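Long-range contact in serpin-12 (PDB 6CJ7), which controls the prophenoloxidase activation system in larval hemolymph of Manduca sexta, probably by inhibiting serine proteases as other serpins do: residues A[236-241]-A[353-359]. Sequence-based numbering, arbitrary orientation.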
loop_
_atom_site.group_PDB
_atom_site.type_symbol
_atom_site.label_atom_id
_atom_site.label_comp_id
_atom_site.label_asym_id
_atom_site.label_seq_id
_atom_site.Cartn_x
_atom_site.Cartn_y
_atom_site.Cartn_z
ATOM N N VAL A 236 1.513 9.393 11.871
ATOM C CA VAL A 236 2.948 9.629 11.758
ATOM C C VAL A 236 3.592 9.222 13.071
ATOM O O VAL A 236 3.149 9.640 14.149
ATOM C CB VAL A 236 3.255 11.096 11.416
ATOM C CG1 VAL A 236 4.761 11.295 11.239
ATOM C CG2 VAL A 236 2.488 11.517 10.171
ATOM N N VAL A 237 4.629 8.390 12.981
ATOM C CA VAL A 237 5.243 7.788 14.152
ATOM C C VAL A 237 6.729 8.096 14.087
ATOM O O VAL A 237 7.396 7.766 13.096
ATOM C CB VAL A 237 4.985 6.271 14.207
ATOM C CG1 VAL A 237 5.382 5.727 15.559
ATOM C CG2 VAL A 237 3.513 5.969 13.924
ATOM N N LEU A 238 7.239 8.741 15.131
ATOM C CA LEU A 238 8.573 9.314 15.126
ATOM C C LEU A 238 9.389 8.689 16.254
ATOM O O LEU A 238 9.024 8.846 17.429
ATOM C CB LEU A 238 8.479 10.824 15.301
ATOM C CG LEU A 238 9.727 11.689 15.282
ATOM C CD1 LEU A 238 10.412 11.645 13.941
ATOM C CD2 LEU A 238 9.348 13.129 15.641
ATOM N N PRO A 239 10.489 7.986 15.967
ATOM C CA PRO A 239 11.272 7.376 17.041
ATOM C C PRO A 239 11.854 8.439 17.949
ATOM O O PRO A 239 12.221 9.532 17.519
ATOM C CB PRO A 239 12.378 6.617 16.292
ATOM C CG PRO A 239 11.970 6.576 14.888
ATOM C CD PRO A 239 11.072 7.755 14.631
ATOM N N LEU A 240 11.918 8.110 19.233
ATOM C CA LEU A 240 12.634 8.963 20.156
ATOM C C LEU A 240 14.141 8.819 19.935
ATOM O O LEU A 240 14.612 7.912 19.242
ATOM C CB LEU A 240 12.266 8.629 21.606
ATOM C CG LEU A 240 10.760 8.595 21.876
ATOM C CD1 LEU A 240 10.478 8.095 23.285
ATOM C CD2 LEU A 240 10.138 9.963 21.646
ATOM N N LYS A 241 14.902 9.744 20.539
ATOM C CA LYS A 241 16.354 9.755 20.379
ATOM C C LYS A 241 16.976 8.404 20.695
ATOM O O LYS A 241 17.960 8.010 20.061
ATOM C CB LYS A 241 16.955 10.836 21.277
ATOM C CG LYS A 241 16.357 10.869 22.689
ATOM C CD LYS A 241 17.251 11.628 23.667
ATOM C CE LYS A 241 16.541 11.907 24.987
ATOM N NZ LYS A 241 16.654 10.807 25.978
ATOM N N PHE A 353 6.181 17.937 17.860
ATOM C CA PHE A 353 6.328 16.837 16.913
ATOM C C PHE A 353 7.061 17.379 15.693
ATOM O O PHE A 353 6.452 17.953 14.786
ATOM C CB PHE A 353 4.978 16.231 16.532
ATOM C CG PHE A 353 5.081 14.877 15.877
ATOM C CD1 PHE A 353 5.471 14.760 14.550
ATOM C CD2 PHE A 353 4.759 13.718 16.579
ATOM C CE1 PHE A 353 5.566 13.514 13.929
ATOM C CE2 PHE A 353 4.856 12.459 15.959
ATOM C CZ PHE A 353 5.258 12.364 14.635
ATOM N N ARG A 354 8.375 17.187 15.665
ATOM C CA ARG A 354 9.203 17.705 14.590
ATOM C C ARG A 354 9.820 16.511 13.874
ATOM O O ARG A 354 10.723 15.858 14.408
ATOM C CB ARG A 354 10.258 18.660 15.137
ATOM C CG ARG A 354 11.460 18.874 14.243
ATOM C CD ARG A 354 12.260 20.028 14.738
ATOM N NE ARG A 354 12.787 19.799 16.082
ATOM C CZ ARG A 354 13.294 20.747 16.856
ATOM N NH1 ARG A 354 13.347 21.996 16.411
ATOM N NH2 ARG A 354 13.743 20.453 18.074
ATOM N N ALA A 355 9.323 16.233 12.677
ATOM C CA ALA A 355 9.756 15.063 11.913
ATOM C C ALA A 355 10.917 15.425 10.986
ATOM O O ALA A 355 10.804 15.381 9.761
ATOM C CB ALA A 355 8.579 14.485 11.134
ATOM N N ASN A 356 12.040 15.801 11.606
ATOM C CA ASN A 356 13.251 16.218 10.905
ATOM C C ASN A 356 14.310 15.121 10.905
ATOM O O ASN A 356 15.514 15.404 10.817
ATOM C CB ASN A 356 13.802 17.510 11.507
ATOM C CG ASN A 356 14.232 17.356 12.960
ATOM O OD1 ASN A 356 14.080 16.296 13.565
ATOM N ND2 ASN A 356 14.777 18.425 13.523
ATOM N N LYS A 357 13.857 13.885 11.038
ATOM C CA LYS A 357 14.681 12.688 11.031
ATOM C C LYS A 357 13.776 11.569 10.550
ATOM O O LYS A 357 12.555 11.753 10.454
ATOM C CB LYS A 357 15.251 12.393 12.422
ATOM C CG LYS A 357 14.211 12.105 13.478
ATOM C CD LYS A 357 14.877 11.861 14.823
ATOM C CE LYS A 357 13.849 11.662 15.919
ATOM N NZ LYS A 357 14.465 11.094 17.153
ATOM N N PRO A 358 14.336 10.406 10.206
ATOM C CA PRO A 358 13.501 9.340 9.631
ATOM C C PRO A 358 12.297 8.961 10.496
ATOM O O PRO A 358 12.376 8.900 11.728
ATOM C CB PRO A 358 14.489 8.171 9.493
ATOM C CG PRO A 358 15.749 8.829 9.216
ATOM C CD PRO A 358 15.773 10.089 10.083
ATOM N N PHE A 359 11.180 8.687 9.826
ATOM C CA PHE A 359 9.911 8.454 10.502
ATOM C C PHE A 359 9.057 7.514 9.669
ATOM O O PHE A 359 9.365 7.229 8.510
ATOM C CB PHE A 359 9.158 9.772 10.775
ATOM C CG PHE A 359 8.771 10.527 9.525
ATOM C CD1 PHE A 359 9.639 11.465 8.978
ATOM C CD2 PHE A 359 7.533 10.344 8.941
ATOM C CE1 PHE A 359 9.286 12.179 7.841
ATOM C CE2 PHE A 359 7.172 11.042 7.800
ATOM C CZ PHE A 359 8.047 11.964 7.250
#
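A mainly apolar contact, fixed at one end by a hydrogen bond, sets the end of strand 232-239 against the turn linking strand 351-354 to strand 359-365. Leu238 is its centre, with 110 Å² covered by residues 353-359. CD2 of Leu238 lies over the face of the Phe353 ring, 4.2 Å from the centroid in a CH-pi contact, while CD1 of Leu238 reaches CA of Ala355 at 4.0 Å and CB of Phe359 at 3.9 Å. Val236 extends this core: its CG1 is 3.6 Å from CE1 of Phe353 and 3.7 Å from CD2 of Phe359, so both aromatics flank one methyl. The chain bends at Ala355 in an inverse gamma turn, closed by a weak Asn356 N to Arg354 O hydrogen bond, and curls round Leu238. Beyond it, extended Lys357 donates a hydrogen bond from NZ to O of Pro239 (2.8 Å), tying turn to strand end. Strand 359-365 then runs antiparallel to 232-239, with a backbone hydrogen bond between Val237 and Leu360, whereas Phe353 pairs with Ala269 of strand 265-282. The arrangement belongs to the serpin fold, where the chain after the reactive-centre loop passes from sheet C into sheet B; Ala355-Asn356-Lys357-Pro358-Phe359 falls within the family's C-terminal signature.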